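Local coordinates for antigen MTB48, Mycobacterial protein (Mycobacterium smegmatis, PDB 4WJ1) that probably takes part in DNA conjugation, at least in recipient cells, and, as EspB, belongs to the ESX-1 type VII secretion system, at residues Leu39-Ser44 against Glu267-Gly272; Ala54-Thr59 against Gln276-Gly281; Met137-Ala142 against Asn253-Leu258; His20-Thr25 against Glu68-Ala73. All blocks are in the same frame, centred on the assembly; numbering follows the deposited sequence.

Contact 1: residues Leu39-Ser44 against Glu267-Gly272; sequences LATTAS and EAYANG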
loop_
_atom_site.group_PDB
_atom_site.type_symbol
_atom_site.label_atom_id
_atom_site.label_comp_id
_atom_site.label_asym_id
_atom_site.label_seq_id
_atom_site.Cartn_x
_atom_site.Cartn_y
_atom_site.Cartn_z
ATOM N N LEU A 39 3.239 -25.184 9.234
ATOM C CA LEU A 39 3.881 -25.793 8.075
ATOM C C LEU A 39 4.898 -24.834 7.478
ATOM O O LEU A 39 4.703 -23.614 7.498
ATOM C CB LEU A 39 2.856 -26.180 7.013
ATOM C CG LEU A 39 1.911 -27.306 7.381
ATOM C CD1 LEU A 39 0.806 -27.398 6.344
ATOM C CD2 LEU A 39 2.690 -28.608 7.479
ATOM N N ALA A 40 5.977 -25.394 6.937
ATOM C CA ALA A 40 7.044 -24.585 6.364
ATOM C C ALA A 40 6.513 -23.773 5.192
ATOM O O ALA A 40 6.805 -22.591 5.072
ATOM C CB ALA A 40 8.210 -25.462 5.931
ATOM N N THR A 41 5.728 -24.415 4.336
ATOM C CA THR A 41 5.086 -23.740 3.210
ATOM C C THR A 41 4.237 -22.582 3.710
ATOM O O THR A 41 4.305 -21.481 3.176
ATOM C CB THR A 41 4.208 -24.726 2.391
ATOM O OG1 THR A 41 5.046 -25.684 1.741
ATOM C CG2 THR A 41 3.403 -24.014 1.337
ATOM N N THR A 42 3.451 -22.827 4.751
ATOM C CA THR A 42 2.608 -21.783 5.306
ATOM C C THR A 42 3.437 -20.606 5.811
ATOM O O THR A 42 3.095 -19.466 5.559
ATOM C CB THR A 42 1.744 -22.320 6.434
ATOM O OG1 THR A 42 0.780 -23.241 5.896
ATOM C CG2 THR A 42 1.021 -21.176 7.143
ATOM N N ALA A 43 4.538 -20.880 6.506
ATOM C CA ALA A 43 5.376 -19.809 7.034
ATOM C C ALA A 43 5.965 -18.993 5.904
ATOM O O ALA A 43 6.146 -17.780 6.021
ATOM C CB ALA A 43 6.496 -20.369 7.900
ATOM N N SER A 44 6.291 -19.680 4.820
ATOM C CA SER A 44 7.003 -19.047 3.736
ATOM C C SER A 44 6.071 -18.086 3.040
ATOM O O SER A 44 6.384 -16.903 2.912
ATOM C CB SER A 44 7.541 -20.078 2.757
ATOM O OG SER A 44 7.980 -19.428 1.575
ATOM N N GLU A 267 2.021 -31.162 -1.501
ATOM C CA GLU A 267 2.573 -30.786 -2.790
ATOM C C GLU A 267 1.653 -29.794 -3.485
ATOM O O GLU A 267 2.096 -28.769 -3.985
ATOM C CB GLU A 267 2.787 -32.027 -3.660
ATOM C CG GLU A 267 3.377 -31.751 -5.041
ATOM C CD GLU A 267 3.838 -33.029 -5.755
ATOM O OE1 GLU A 267 3.453 -34.145 -5.321
ATOM O OE2 GLU A 267 4.594 -32.915 -6.750
ATOM N N ALA A 268 0.362 -30.092 -3.500
ATOM C CA ALA A 268 -0.609 -29.211 -4.130
ATOM C C ALA A 268 -0.652 -27.871 -3.408
ATOM O O ALA A 268 -0.874 -26.825 -4.017
ATOM C CB ALA A 268 -1.987 -29.857 -4.140
ATOM N N TYR A 269 -0.435 -27.911 -2.103
ATOM C CA TYR A 269 -0.444 -26.706 -1.286
ATOM C C TYR A 269 0.778 -25.831 -1.591
ATOM O O TYR A 269 0.685 -24.612 -1.708
ATOM C CB TYR A 269 -0.486 -27.101 0.185
ATOM C CG TYR A 269 -0.503 -25.955 1.163
ATOM C CD1 TYR A 269 -1.401 -24.896 1.025
ATOM C CD2 TYR A 269 0.365 -25.947 2.246
ATOM C CE1 TYR A 269 -1.417 -23.861 1.934
ATOM C CE2 TYR A 269 0.355 -24.921 3.153
ATOM C CZ TYR A 269 -0.535 -23.878 2.996
ATOM O OH TYR A 269 -0.524 -22.867 3.927
ATOM N N ALA A 270 1.930 -26.473 -1.719
ATOM C CA ALA A 270 3.160 -25.773 -2.034
ATOM C C ALA A 270 3.014 -25.061 -3.376
ATOM O O ALA A 270 3.256 -23.861 -3.466
ATOM C CB ALA A 270 4.327 -26.738 -2.056
ATOM N N ASN A 271 2.590 -25.795 -4.403
ATOM C CA ASN A 271 2.357 -25.207 -5.720
ATOM C C ASN A 271 1.288 -24.128 -5.722
ATOM O O ASN A 271 1.524 -23.010 -6.171
ATOM C CB ASN A 271 1.972 -26.284 -6.725
ATOM C CG ASN A 271 3.083 -27.278 -6.956
ATOM O OD1 ASN A 271 4.244 -27.007 -6.645
ATOM N ND2 ASN A 271 2.738 -28.442 -7.502
ATOM N N GLY A 272 0.116 -24.466 -5.201
ATOM C CA GLY A 272 -1.050 -23.612 -5.321
ATOM C C GLY A 272 -0.976 -22.323 -4.543
ATOM O O GLY A 272 -1.693 -21.371 -4.847
#

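Contact 2: residues Ala54-Thr59 against Gln276-Gly281; sequences AKLKAT and QEIRPG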
loop_
_atom_site.group_PDB
_atom_site.type_symbol
_atom_site.label_atom_id
_atom_site.label_comp_id
_atom_site.label_asym_id
_atom_site.label_seq_id
_atom_site.Cartn_x
_atom_site.Cartn_y
_atom_site.Cartn_z
ATOM N N ALA A 54 4.004 -4.786 4.631
ATOM C CA ALA A 54 4.896 -3.835 5.269
ATOM C C ALA A 54 5.476 -2.849 4.240
ATOM O O ALA A 54 5.596 -1.659 4.519
ATOM C CB ALA A 54 6.015 -4.567 5.995
ATOM N N LYS A 55 5.830 -3.352 3.059
ATOM C CA LYS A 55 6.390 -2.510 2.011
ATOM C C LYS A 55 5.341 -1.506 1.553
ATOM O O LYS A 55 5.651 -0.342 1.310
ATOM C CB LYS A 55 6.886 -3.352 0.832
ATOM C CG LYS A 55 7.345 -2.541 -0.394
ATOM C CD LYS A 55 8.723 -1.921 -0.202
ATOM C CE LYS A 55 9.568 -2.014 -1.476
ATOM N NZ LYS A 55 10.000 -3.418 -1.791
ATOM N N LEU A 56 4.095 -1.955 1.462
ATOM C CA LEU A 56 3.021 -1.076 1.039
ATOM C C LEU A 56 2.772 -0.009 2.092
ATOM O O LEU A 56 2.648 1.164 1.769
ATOM C CB LEU A 56 1.745 -1.866 0.769
ATOM C CG LEU A 56 1.710 -2.597 -0.569
ATOM C CD1 LEU A 56 0.468 -3.453 -0.662
ATOM C CD2 LEU A 56 1.690 -1.592 -1.680
ATOM N N LYS A 57 2.711 -0.412 3.354
ATOM C CA LYS A 57 2.448 0.550 4.412
ATOM C C LYS A 57 3.530 1.618 4.460
ATOM O O LYS A 57 3.223 2.795 4.623
ATOM C CB LYS A 57 2.318 -0.144 5.767
ATOM C CG LYS A 57 1.019 -0.923 5.871
ATOM C CD LYS A 57 0.808 -1.532 7.262
ATOM C CE LYS A 57 -0.423 -2.417 7.297
ATOM N NZ LYS A 57 -0.483 -3.240 8.556
ATOM N N ALA A 58 4.788 1.208 4.309
ATOM C CA ALA A 58 5.899 2.150 4.337
ATOM C C ALA A 58 5.831 3.085 3.127
ATOM O O ALA A 58 6.121 4.271 3.233
ATOM C CB ALA A 58 7.214 1.418 4.368
ATOM N N THR A 59 5.422 2.532 1.992
ATOM C CA THR A 59 5.297 3.280 0.749
ATOM C C THR A 59 4.189 4.312 0.884
ATOM O O THR A 59 4.336 5.452 0.446
ATOM C CB THR A 59 5.018 2.329 -0.437
ATOM O OG1 THR A 59 6.140 1.453 -0.606
ATOM C CG2 THR A 59 4.783 3.091 -1.726
ATOM N N GLN A 276 3.282 -13.812 -5.817
ATOM C CA GLN A 276 4.321 -12.938 -6.337
ATOM C C GLN A 276 4.488 -11.696 -5.468
ATOM O O GLN A 276 3.535 -11.222 -4.838
ATOM C CB GLN A 276 4.037 -12.544 -7.786
ATOM C CG GLN A 276 2.575 -12.575 -8.200
ATOM C CD GLN A 276 2.396 -12.354 -9.702
ATOM O OE1 GLN A 276 2.831 -13.174 -10.517
ATOM N NE2 GLN A 276 1.762 -11.237 -10.071
ATOM N N GLU A 277 5.721 -11.203 -5.423
ATOM C CA GLU A 277 6.086 -10.018 -4.662
ATOM C C GLU A 277 5.319 -8.798 -5.156
ATOM O O GLU A 277 5.132 -8.615 -6.355
ATOM C CB GLU A 277 7.597 -9.771 -4.759
ATOM C CG GLU A 277 8.108 -8.648 -3.866
ATOM C CD GLU A 277 9.598 -8.386 -4.029
ATOM O OE1 GLU A 277 10.279 -9.155 -4.751
ATOM O OE2 GLU A 277 10.086 -7.398 -3.435
ATOM N N ILE A 278 4.850 -7.987 -4.218
ATOM C CA ILE A 278 4.217 -6.721 -4.532
ATOM C C ILE A 278 5.301 -5.671 -4.449
ATOM O O ILE A 278 5.857 -5.438 -3.372
ATOM C CB ILE A 278 3.074 -6.372 -3.551
ATOM C CG1 ILE A 278 2.095 -7.540 -3.413
ATOM C CG2 ILE A 278 2.345 -5.124 -3.999
ATOM C CD1 ILE A 278 1.346 -7.844 -4.689
ATOM N N ARG A 279 5.635 -5.059 -5.579
ATOM C CA ARG A 279 6.661 -4.027 -5.565
ATOM C C ARG A 279 6.106 -2.674 -5.974
ATOM O O ARG A 279 6.149 -2.317 -7.140
ATOM C CB ARG A 279 7.819 -4.422 -6.473
ATOM C CG ARG A 279 9.092 -4.702 -5.702
ATOM C CD ARG A 279 9.919 -5.772 -6.383
ATOM N NE ARG A 279 11.343 -5.586 -6.127
ATOM C CZ ARG A 279 12.297 -6.323 -6.680
ATOM N NH1 ARG A 279 11.973 -7.303 -7.513
ATOM N NH2 ARG A 279 13.571 -6.087 -6.391
ATOM N N PRO A 280 5.552 -1.924 -5.010
ATOM C CA PRO A 280 4.973 -0.630 -5.367
ATOM C C PRO A 280 6.064 0.407 -5.607
ATOM O O PRO A 280 7.052 0.464 -4.867
ATOM C CB PRO A 280 4.136 -0.269 -4.136
ATOM C CG PRO A 280 4.917 -0.888 -3.002
ATOM C CD PRO A 280 5.435 -2.200 -3.565
ATOM N N GLY A 281 5.889 1.226 -6.632
ATOM C CA GLY A 281 6.825 2.306 -6.857
ATOM C C GLY A 281 6.630 3.417 -5.844
ATOM O O GLY A 281 5.519 3.650 -5.359
#

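Contact 3: residues Met137-Ala142 against Asn253-Leu258; sequences MDWEAA and NAWAML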
loop_
_atom_site.group_PDB
_atom_site.type_symbol
_atom_site.label_atom_id
_atom_site.label_comp_id
_atom_site.label_asym_id
_atom_site.label_seq_id
_atom_site.Cartn_x
_atom_site.Cartn_y
_atom_site.Cartn_z
HETATM N N MSE A 137 7.302 -35.083 4.984
HETATM C CA MSE A 137 6.647 -35.193 6.290
HETATM C C MSE A 137 5.808 -36.455 6.471
HETATM O O MSE A 137 5.305 -37.019 5.501
HETATM C CB MSE A 137 5.740 -33.990 6.539
HETATM C CG MSE A 137 6.429 -32.644 6.556
HETATM SE SE MSE A 137 5.210 -31.397 7.413
HETATM C CE MSE A 137 4.885 -32.439 9.037
ATOM N N ASP A 138 5.653 -36.874 7.725
ATOM C CA ASP A 138 4.736 -37.946 8.096
ATOM C C ASP A 138 3.299 -37.414 8.161
ATOM O O ASP A 138 3.077 -36.293 8.617
ATOM C CB ASP A 138 5.145 -38.537 9.438
ATOM C CG ASP A 138 4.126 -39.522 9.975
ATOM O OD1 ASP A 138 3.117 -39.077 10.571
ATOM O OD2 ASP A 138 4.348 -40.742 9.821
ATOM N N TRP A 139 2.323 -38.205 7.722
ATOM C CA TRP A 139 0.964 -37.683 7.571
ATOM C C TRP A 139 0.278 -37.368 8.899
ATOM O O TRP A 139 -0.489 -36.407 8.985
ATOM C CB TRP A 139 0.094 -38.644 6.757
ATOM C CG TRP A 139 -0.311 -39.924 7.426
ATOM C CD1 TRP A 139 0.336 -41.120 7.359
ATOM C CD2 TRP A 139 -1.492 -40.148 8.206
ATOM N NE1 TRP A 139 -0.354 -42.074 8.073
ATOM C CE2 TRP A 139 -1.480 -41.502 8.600
ATOM C CE3 TRP A 139 -2.545 -39.333 8.627
ATOM C CZ2 TRP A 139 -2.482 -42.055 9.394
ATOM C CZ3 TRP A 139 -3.548 -39.892 9.417
ATOM C CH2 TRP A 139 -3.506 -41.233 9.792
ATOM N N GLU A 140 0.544 -38.157 9.934
ATOM C CA GLU A 140 -0.065 -37.862 11.224
ATOM C C GLU A 140 0.587 -36.602 11.782
ATOM O O GLU A 140 -0.094 -35.716 12.300
ATOM C CB GLU A 140 0.073 -39.023 12.202
ATOM C CG GLU A 140 -0.094 -40.397 11.569
ATOM C CD GLU A 140 -0.017 -41.539 12.586
ATOM O OE1 GLU A 140 0.098 -41.253 13.804
ATOM O OE2 GLU A 140 -0.067 -42.723 12.166
ATOM N N ALA A 141 1.908 -36.515 11.644
ATOM C CA ALA A 141 2.643 -35.337 12.083
ATOM C C ALA A 141 2.120 -34.089 11.393
ATOM O O ALA A 141 1.996 -33.039 12.021
ATOM C CB ALA A 141 4.123 -35.502 11.814
ATOM N N ALA A 142 1.821 -34.201 10.102
ATOM C CA ALA A 142 1.368 -33.045 9.343
ATOM C C ALA A 142 -0.079 -32.694 9.688
ATOM O O ALA A 142 -0.431 -31.519 9.803
ATOM C CB ALA A 142 1.526 -33.295 7.856
ATOM N N ASN A 253 -1.731 -50.904 4.293
ATOM C CA ASN A 253 -2.173 -50.282 3.049
ATOM C C ASN A 253 -2.893 -48.972 3.343
ATOM O O ASN A 253 -2.715 -47.978 2.634
ATOM C CB ASN A 253 -3.073 -51.224 2.254
ATOM C CG ASN A 253 -2.309 -52.413 1.688
ATOM O OD1 ASN A 253 -1.122 -52.305 1.367
ATOM N ND2 ASN A 253 -2.985 -53.556 1.569
ATOM N N ALA A 254 -3.689 -48.977 4.409
ATOM C CA ALA A 254 -4.343 -47.767 4.881
ATOM C C ALA A 254 -3.321 -46.685 5.230
ATOM O O ALA A 254 -3.480 -45.526 4.832
ATOM C CB ALA A 254 -5.198 -48.065 6.066
ATOM N N TRP A 255 -2.282 -47.058 5.974
ATOM C CA TRP A 255 -1.274 -46.088 6.376
ATOM C C TRP A 255 -0.649 -45.482 5.135
ATOM O O TRP A 255 -0.503 -44.271 5.035
ATOM C CB TRP A 255 -0.193 -46.716 7.266
ATOM C CG TRP A 255 0.738 -45.686 7.851
ATOM C CD1 TRP A 255 0.654 -45.108 9.093
ATOM C CD2 TRP A 255 1.874 -45.094 7.210
ATOM N NE1 TRP A 255 1.675 -44.194 9.260
ATOM C CE2 TRP A 255 2.435 -44.170 8.122
ATOM C CE3 TRP A 255 2.474 -45.253 5.953
ATOM C CZ2 TRP A 255 3.568 -43.403 7.808
ATOM C CZ3 TRP A 255 3.606 -44.494 5.643
ATOM C CH2 TRP A 255 4.136 -43.578 6.568
ATOM N N ALA A 256 -0.305 -46.339 4.184
ATOM C CA ALA A 256 0.306 -45.904 2.940
ATOM C C ALA A 256 -0.596 -44.949 2.170
ATOM O O ALA A 256 -0.140 -43.904 1.688
ATOM C CB ALA A 256 0.648 -47.099 2.090
HETATM N N MSE A 257 -1.871 -45.305 2.056
HETATM C CA MSE A 257 -2.835 -44.465 1.351
HETATM C C MSE A 257 -2.937 -43.082 1.969
HETATM O O MSE A 257 -2.933 -42.075 1.261
HETATM C CB MSE A 257 -4.212 -45.112 1.335
HETATM C CG MSE A 257 -4.378 -46.136 0.259
HETATM SE SE MSE A 257 -6.168 -46.854 0.348
HETATM C CE MSE A 257 -7.115 -45.204 -0.059
ATOM N N LEU A 258 -3.019 -43.041 3.291
ATOM C CA LEU A 258 -3.108 -41.778 4.006
ATOM C C LEU A 258 -1.815 -40.992 3.856
ATOM O O LEU A 258 -1.834 -39.768 3.732
ATOM C CB LEU A 258 -3.439 -42.020 5.480
ATOM C CG LEU A 258 -4.830 -42.633 5.692
ATOM C CD1 LEU A 258 -4.894 -43.410 6.978
ATOM C CD2 LEU A 258 -5.882 -41.538 5.681
#

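Contact 4: residues His20-Thr25 against Glu68-Ala73; sequences HECEST and ERIAAA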
loop_
_atom_site.group_PDB
_atom_site.type_symbol
_atom_site.label_atom_id
_atom_site.label_comp_id
_atom_site.label_asym_id
_atom_site.label_seq_id
_atom_site.Cartn_x
_atom_site.Cartn_y
_atom_site.Cartn_z
ATOM N N HIS A 20 -4.900 22.556 2.010
ATOM C CA HIS A 20 -5.617 21.859 3.062
ATOM C C HIS A 20 -6.079 20.493 2.564
ATOM O O HIS A 20 -5.865 19.500 3.246
ATOM C CB HIS A 20 -6.793 22.704 3.553
ATOM C CG HIS A 20 -7.643 22.022 4.566
ATOM N ND1 HIS A 20 -7.235 21.820 5.867
ATOM C CD2 HIS A 20 -8.888 21.488 4.478
ATOM C CE1 HIS A 20 -8.184 21.191 6.536
ATOM N NE2 HIS A 20 -9.200 20.986 5.713
ATOM N N GLU A 21 -6.670 20.430 1.368
ATOM C CA GLU A 21 -7.093 19.141 0.811
ATOM C C GLU A 21 -5.919 18.190 0.672
ATOM O O GLU A 21 -6.060 16.994 0.919
ATOM C CB GLU A 21 -7.753 19.289 -0.557
ATOM C CG GLU A 21 -9.080 20.010 -0.577
ATOM C CD GLU A 21 -9.586 20.216 -2.003
ATOM O OE1 GLU A 21 -9.083 21.133 -2.692
ATOM O OE2 GLU A 21 -10.475 19.453 -2.441
ATOM N N CYS A 22 -4.772 18.724 0.261
ATOM C CA CYS A 22 -3.562 17.926 0.121
ATOM C C CYS A 22 -3.094 17.308 1.424
ATOM O O CYS A 22 -2.328 16.352 1.406
ATOM C CB CYS A 22 -2.431 18.775 -0.439
ATOM S SG CYS A 22 -2.661 19.144 -2.161
ATOM N N GLU A 23 -3.530 17.881 2.545
ATOM C CA GLU A 23 -3.147 17.413 3.869
ATOM C C GLU A 23 -4.194 16.452 4.459
ATOM O O GLU A 23 -4.115 16.081 5.627
ATOM C CB GLU A 23 -2.945 18.612 4.804
ATOM C CG GLU A 23 -1.647 19.366 4.549
ATOM C CD GLU A 23 -1.481 20.592 5.436
ATOM O OE1 GLU A 23 -2.479 21.317 5.690
ATOM O OE2 GLU A 23 -0.338 20.810 5.892
ATOM N N SER A 24 -5.176 16.073 3.645
ATOM C CA SER A 24 -6.250 15.201 4.083
ATOM C C SER A 24 -5.697 13.941 4.732
ATOM O O SER A 24 -4.828 13.273 4.184
ATOM C CB SER A 24 -7.159 14.821 2.910
ATOM O OG SER A 24 -7.944 15.921 2.492
ATOM N N THR A 25 -6.198 13.630 5.917
ATOM C CA THR A 25 -5.745 12.449 6.622
ATOM C C THR A 25 -6.150 11.201 5.882
ATOM O O THR A 25 -7.314 11.012 5.557
ATOM C CB THR A 25 -6.299 12.403 8.024
ATOM O OG1 THR A 25 -5.872 13.577 8.708
ATOM C CG2 THR A 25 -5.758 11.188 8.758
ATOM N N GLU A 68 1.928 16.284 1.827
ATOM C CA GLU A 68 2.319 17.403 2.673
ATOM C C GLU A 68 3.281 18.343 1.957
ATOM O O GLU A 68 3.274 19.536 2.219
ATOM C CB GLU A 68 2.953 16.890 3.961
ATOM C CG GLU A 68 1.990 16.090 4.817
ATOM C CD GLU A 68 2.706 15.230 5.831
ATOM O OE1 GLU A 68 2.082 14.266 6.330
ATOM O OE2 GLU A 68 3.891 15.525 6.120
ATOM N N ARG A 69 4.105 17.800 1.064
ATOM C CA ARG A 69 5.063 18.619 0.336
ATOM C C ARG A 69 4.353 19.491 -0.694
ATOM O O ARG A 69 4.672 20.671 -0.836
ATOM C CB ARG A 69 6.129 17.750 -0.333
ATOM C CG ARG A 69 6.971 16.979 0.663
ATOM C CD ARG A 69 8.131 16.259 0.007
ATOM N NE ARG A 69 9.075 17.218 -0.542
ATOM C CZ ARG A 69 9.222 17.468 -1.838
ATOM N NH1 ARG A 69 8.493 16.810 -2.731
ATOM N NH2 ARG A 69 10.109 18.368 -2.239
ATOM N N ILE A 70 3.376 18.916 -1.388
ATOM C CA ILE A 70 2.569 19.683 -2.321
ATOM C C ILE A 70 1.846 20.795 -1.576
ATOM O O ILE A 70 1.797 21.927 -2.048
ATOM C CB ILE A 70 1.553 18.808 -3.061
ATOM C CG1 ILE A 70 2.284 17.787 -3.933
ATOM C CG2 ILE A 70 0.603 19.668 -3.898
ATOM C CD1 ILE A 70 1.373 17.041 -4.866
ATOM N N ALA A 71 1.317 20.483 -0.398
ATOM C CA ALA A 71 0.643 21.496 0.418
ATOM C C ALA A 71 1.593 22.636 0.731
ATOM O O ALA A 71 1.233 23.800 0.648
ATOM C CB ALA A 71 0.112 20.900 1.715
ATOM N N ALA A 72 2.813 22.284 1.106
ATOM C CA ALA A 72 3.776 23.273 1.526
ATOM C C ALA A 72 4.196 24.127 0.332
ATOM O O ALA A 72 4.386 25.335 0.459
ATOM C CB ALA A 72 4.977 22.599 2.166
ATOM N N ALA A 73 4.321 23.488 -0.823
ATOM C CA ALA A 73 4.695 24.174 -2.049
ATOM C C ALA A 73 3.610 25.171 -2.416
ATOM O O ALA A 73 3.895 26.305 -2.793
ATOM C CB ALA A 73 4.914 23.181 -3.159
HETATM O O HOH W 1 2.851 20.891 4.875
#

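Contact 1: residues Leu39-Ser44 against Glu267-Gly272
The last turns of helix 248-272 lie beside the start of helix 40-96, nearly parallel to it, with the two short axes 12° apart and 10.0 Å from each other at closest approach. Taken in order along 267-272, the first side chain to reach across is Y269. Its CG stands anti to the backbone N (chi1 -180°), and the ring extends toward the opposing helix. T41 approaches the CD2-CE2 side of the ring obliquely with its methyl, CG2 lying 3.7 Å from Y269 CE2. L39, just ahead of the helix at the N-cap position, adds its CD1 at 4.1 Å from the same Y269 CE2. At the tip of the ring, T42 OG1 comes in at the edge, in the ring plane, and makes a very short hydrogen bond of 2.4 Å to Y269 OH; either could donate. The threonine rotamer, with OG1 anti to the carbonyl carbon, turns the oxygen to this edge. Next comes A270, the residue closest to T41 in backbone register: T41 CG2 packs 3.8 Å from A270 CA, and T41 OG1 lies 4.0 Å from A270 CB. F220 and L227 of helix 187-230 touch Y269, so the ring is buried between the start of helix 40-96 and helix 187-230. T42 OG1 is also hydrogen-bonded to D37 OD1. The nearby carboxylate probably polarises the hydroxyl pair, and the buried phenol is thus matched by a polar partner at its tip while its carbons meet methyl groups.

Contact 2: residues Ala54-Thr59 against Gln276-Gly281
The flat groups are the guanidinium of R279 and the carboxylate of E277, both on the loop side. E277 OE2 lies well out of the guanidinium plane, 3.5 Å from R279 NE, so this salt bridge within the loop rests on charge alone, with no N-H aimed at the oxygen. The P280 ring, puckered C-gamma endo, is met by three side chains of helix 40-96. K55 CG touches it at P280 CD, 3.7 Å away; L56 CD2 packs against P280 CB and CG, 3.6 Å from P280 CG; and T59 OG1 also lies 3.6 Å from P280 CG. These three residues, one helical turn of the 54-59 segment, cradle the proline, and T59 CG2 reaches on to G281 O at 3.7 Å. T59 OG1 is held by its own helix, donating to K55 O at 2.7 Å from above the carbonyl plane; that oxygen accepts from T59 N as well. L56 branches with CG anti to the carbonyl carbon (chi1 -78°), placing CD1 by I278 CG2. K55 starts with CG anti to its backbone N, then bends, bringing NZ within 4.3 Å of E277 OE2, beyond a salt bridge; E277, near the charges of both K55 and R279, probably offsets them. M206 of helix 187-230 touches P280 and W202 is hydrogen-bonded to G281 O, so the extended loop lies against both helix 40-96 and helix 187-230. It follows the last helix of the PPE domain and runs along the long helix of the PE domain, part of the fused PE-PPE helical fold of EspB.

Contact 3: residues Met137-Ala142 against Asn253-Leu258
W139 takes the crowded rotamer, with CG between the backbone N and the carbonyl carbon (chi1 72°), and its indole is layered between two aliphatic groups. E140 CG lies 3.4 Å above the centre of one face of the W139 indole; on the opposite face L258 CB makes a CH-pi contact, 3.9 Å from the centroid of the W139 five-membered ring. L258, its CG anti to the carbonyl carbon, also sets CD1 3.7 Å from W139 CZ2. W255 has CG anti to its backbone N and swings its indole over the pyrrole edge of W139, a T-shaped pair with the edge of W139 toward the face of W255, planes 64° apart. W139 NE1 and W255 NE1 are 3.2 Å apart, but both are donors and form no bond; the W139 nitrogen sits above the W255 plane, toward the rim. Carboxylates approach W255 at its edge: D138 OD2 is 3.4 Å from W255 CZ2, and the extended E140 chain brings E140 OE2 within 3.7 Å of W255 NE1. D138 is the N-cap of helix 139-147, its OD1 accepting from A141 N at 3.0 Å through the anti lone pair, and weakly from E140 N. Q259 of helix 248-272 adds hydrogen bonds to M137 O and W139 N. V237 of helix 234-242 touches W139, so the start of helix 139-147 wedges between helices 234-242 and 248-272.

Contact 4: residues His20-Thr25 against Glu68-Ala73
The PE domain of EspB contains a helical hairpin, and here its short arm, helix 12-22, together with the residues that follow, lies against the long arm, helix 40-96. The nearest CA atoms are those of C22 and A71, 5.5 Å apart, a tight spacing that the small side chains permit. C22 points toward the long helix, its SG anti to the carbonyl carbon (chi1 -73°), and C22 SG touches the branch methyl of I70, the one anti to the backbone N, 3.7 Å from I70 CG2. Alongside, C22 CB packs on A71 CB at 4.0 Å. A71 also takes the aliphatic part of E23, whose CG sits 3.7 Å from A71 CB. E23 is extended beyond CG, so its carboxylate is carried past A71, and E23 OE1 forms a salt bridge with R75, further along helix 40-96. The hydrocarbon of E23 thus covers the alanine while its charge is paired beyond it. No direct hydrogen bond crosses between the two segments. Within 20-25, S24 OG and S24 N both bond to E21 O, the hydroxyl at 2.7 Å on a lone pair in the carbonyl plane, which ties S24 back to the E21 carbonyl. F177 of helix 154-178 touches C22, and L199 of helix 187-230 touches I70, burying this side of the hairpin against the PPE domain. On the other side one water joins the segments: it donates to E68 O at 3.0 Å and, weakly, to E23 OE2 at 3.3 Å.

The four contacts are strung out along an elongated molecule, with contacts 3 and 4 at opposite sides of its centre, their own centres about 60 Å apart. Helix 40-96 passes through contacts 1, 2 and 4; contact 2 lies about 22 Å from contact 1 and about 23 Å from contact 4, centre to centre. Contacts 1 and 3 share helix 248-272 and touch directly, L39 CD2 packing 3.8 Å from M137 SE (selenomethionine). Contacts 1 and 2, whose segments follow one another along both parts of the chain, join the PE and PPE parts, whereas contact 4 lies within the PE domain and contact 3 within the PPE domain.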